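Local coordinates for glycoside hydrolase family protein (PDB 6Q2F) that probably cleaves terminal alpha-L-rhamnose from rhamnosylated compounds by hydrolysing the glycosidic bond, and binds a sodium ion, at residues A[878-884]-A[916-922]. Numbering follows the deposited sequence.
Sequences APDFTFT and SIEAHFR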
loop_
_atom_site.group_PDB
_atom_site.type_symbol
_atom_site.label_atom_id
_atom_site.label_comp_id
_atom_site.label_asym_id
_atom_site.label_seq_id
_atom_site.Cartn_x
_atom_site.Cartn_y
_atom_site.Cartn_z
ATOM N N ALA A 878 27.944 14.527 9.192
ATOM C CA ALA A 878 28.389 14.371 7.814
ATOM C C ALA A 878 27.389 13.529 7.012
ATOM O O ALA A 878 26.735 12.641 7.558
ATOM C CB ALA A 878 29.771 13.714 7.766
ATOM N N PRO A 879 27.264 13.795 5.712
ATOM C CA PRO A 879 26.423 12.948 4.852
ATOM C C PRO A 879 26.810 11.482 4.956
ATOM O O PRO A 879 27.989 11.136 5.031
ATOM C CB PRO A 879 26.701 13.477 3.442
ATOM C CG PRO A 879 27.350 14.811 3.621
ATOM C CD PRO A 879 28.016 14.814 4.959
ATOM N N ASP A 880 25.797 10.611 4.948
ATOM C CA ASP A 880 26.075 9.181 4.965
ATOM C C ASP A 880 26.553 8.703 3.604
ATOM O O ASP A 880 27.563 7.989 3.503
ATOM C CB ASP A 880 24.828 8.411 5.398
ATOM C CG ASP A 880 25.140 6.988 5.817
ATOM O OD1 ASP A 880 26.338 6.678 5.981
ATOM O OD2 ASP A 880 24.182 6.188 5.995
ATOM N N PHE A 881 25.828 9.063 2.543
ATOM C CA PHE A 881 26.219 8.684 1.192
ATOM C C PHE A 881 26.007 9.866 0.270
ATOM O O PHE A 881 24.939 10.481 0.267
ATOM C CB PHE A 881 25.434 7.475 0.658
ATOM C CG PHE A 881 25.676 7.207 -0.815
ATOM C CD1 PHE A 881 26.873 6.671 -1.250
ATOM C CD2 PHE A 881 24.720 7.530 -1.755
ATOM C CE1 PHE A 881 27.112 6.453 -2.601
ATOM C CE2 PHE A 881 24.942 7.308 -3.101
ATOM C CZ PHE A 881 26.139 6.769 -3.526
ATOM N N THR A 882 27.025 10.174 -0.517
ATOM C CA THR A 882 26.905 11.174 -1.562
ATOM C C THR A 882 27.902 10.821 -2.654
ATOM O O THR A 882 28.698 9.890 -2.512
ATOM C CB THR A 882 27.145 12.588 -1.037
ATOM O OG1 THR A 882 26.716 13.527 -2.031
ATOM C CG2 THR A 882 28.629 12.790 -0.760
ATOM N N PHE A 883 27.850 11.566 -3.756
ATOM C CA PHE A 883 28.645 11.190 -4.918
ATOM C C PHE A 883 28.840 12.378 -5.849
ATOM O O PHE A 883 27.971 13.249 -5.962
ATOM C CB PHE A 883 27.990 10.036 -5.689
ATOM C CG PHE A 883 26.604 10.339 -6.172
ATOM C CD1 PHE A 883 26.397 10.950 -7.400
ATOM C CD2 PHE A 883 25.502 10.015 -5.393
ATOM C CE1 PHE A 883 25.118 11.226 -7.849
ATOM C CE2 PHE A 883 24.206 10.293 -5.834
ATOM C CZ PHE A 883 24.018 10.897 -7.066
ATOM N N THR A 884 29.987 12.384 -6.529
ATOM C CA THR A 884 30.286 13.347 -7.576
ATOM C C THR A 884 30.538 12.606 -8.882
ATOM O O THR A 884 30.761 11.394 -8.891
ATOM C CB THR A 884 31.508 14.210 -7.229
ATOM O OG1 THR A 884 32.680 13.393 -7.195
ATOM C CG2 THR A 884 31.327 14.853 -5.858
ATOM N N SER A 916 29.884 7.035 -14.101
ATOM C CA SER A 916 31.203 6.911 -13.491
ATOM C C SER A 916 31.265 7.962 -12.396
ATOM O O SER A 916 31.385 9.154 -12.690
ATOM C CB SER A 916 32.325 7.130 -14.512
ATOM O OG SER A 916 32.420 6.040 -15.407
ATOM N N ILE A 917 31.172 7.535 -11.142
ATOM C CA ILE A 917 31.088 8.479 -10.040
ATOM C C ILE A 917 32.268 8.283 -9.098
ATOM O O ILE A 917 32.994 7.292 -9.159
ATOM C CB ILE A 917 29.768 8.348 -9.259
ATOM C CG1 ILE A 917 29.691 6.974 -8.589
ATOM C CG2 ILE A 917 28.571 8.576 -10.173
ATOM C CD1 ILE A 917 28.433 6.778 -7.704
ATOM N N GLU A 918 32.438 9.249 -8.200
ATOM C CA GLU A 918 33.224 9.065 -6.991
ATOM C C GLU A 918 32.232 9.014 -5.842
ATOM O O GLU A 918 31.513 9.990 -5.594
ATOM C CB GLU A 918 34.256 10.182 -6.798
ATOM C CG GLU A 918 35.421 10.138 -7.797
ATOM C CD GLU A 918 36.783 10.312 -7.129
ATOM O OE1 GLU A 918 37.000 11.334 -6.436
ATOM O OE2 GLU A 918 37.631 9.408 -7.289
ATOM N N ALA A 919 32.163 7.867 -5.175
ATOM C CA ALA A 919 31.160 7.620 -4.146
ATOM C C ALA A 919 31.780 7.853 -2.774
ATOM O O ALA A 919 32.872 7.340 -2.493
ATOM C CB ALA A 919 30.610 6.197 -4.246
ATOM N N HIS A 920 31.086 8.632 -1.934
ATOM C CA HIS A 920 31.550 9.027 -0.601
ATOM C C HIS A 920 30.697 8.337 0.447
ATOM O O HIS A 920 29.483 8.546 0.487
ATOM C CB HIS A 920 31.465 10.544 -0.393
ATOM C CG HIS A 920 32.369 11.334 -1.290
ATOM N ND1 HIS A 920 33.336 12.192 -0.805
ATOM C CD2 HIS A 920 32.457 11.391 -2.641
ATOM C CE1 HIS A 920 33.985 12.734 -1.820
ATOM N NE2 HIS A 920 33.461 12.280 -2.944
ATOM N N PHE A 921 31.329 7.534 1.298
ATOM C CA PHE A 921 30.634 6.815 2.354
ATOM C C PHE A 921 31.152 7.303 3.698
ATOM O O PHE A 921 32.368 7.500 3.871
ATOM C CB PHE A 921 30.829 5.304 2.226
ATOM C CG PHE A 921 30.469 4.760 0.877
ATOM C CD1 PHE A 921 31.377 4.809 -0.163
ATOM C CD2 PHE A 921 29.222 4.197 0.644
ATOM C CE1 PHE A 921 31.052 4.309 -1.404
ATOM C CE2 PHE A 921 28.888 3.696 -0.593
ATOM C CZ PHE A 921 29.804 3.758 -1.624
ATOM N N ARG A 922 30.228 7.514 4.640
ATOM C CA ARG A 922 30.593 7.932 5.993
ATOM C C ARG A 922 31.049 6.700 6.775
ATOM O O ARG A 922 30.360 6.171 7.648
ATOM C CB ARG A 922 29.424 8.631 6.674
ATOM C CG ARG A 922 29.762 9.246 8.044
ATOM C CD ARG A 922 28.501 9.847 8.685
ATOM N NE ARG A 922 27.474 8.837 8.928
ATOM C CZ ARG A 922 26.163 9.075 8.941
ATOM N NH1 ARG A 922 25.697 10.290 8.685
ATOM N NH2 ARG A 922 25.316 8.089 9.191
HETATM O O HOH W 1 29.359 10.421 2.603
HETATM O O HOH W 2 27.667 6.111 8.455
HETATM O O HOH W 3 34.599 13.340 -5.309
#
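Start with the Phe-881 ring: its CD1 lies 3.7 Å from Phe-921 CE2, and its edge meets Ala-919, CE1 to CB 3.9 Å. These side chains share one face of a large curled antiparallel sheet, where strand 881-884 pairs with strand 916-921, whose other side hydrogen-bonds strand 949-956. Leu-907 touches both phenylalanines, so strand 902-908 of the same sheet packs against this face. Further along, Phe-883 CB rests 3.9 Å from Ile-917 CD1. Between the strands, Thr-882 with His-920 and Thr-884 with Glu-918 are the hydrogen-bonded pairs; Thr-882 O accepts from His-920 N at 2.8 Å. On the opposite face, one water links Thr-884 OG1 to His-920 NE2, while His-920 ND1 is hydrogen-bonded to Glu-949. Just past the bridged pairs, one more backbone hydrogen bond runs from Arg-922 N to Asp-880 O, 2.9 Å. Asp-880 is also hydrogen-bonded to Tyr-905 and His-896, and its long salt bridge to Arg-922 is purely electrostatic, OD1 lying well out of the guanidinium plane. Arg-922 NH1, also salt-bridged to Asp-733, donates to Ala-878 O at 2.8 Å.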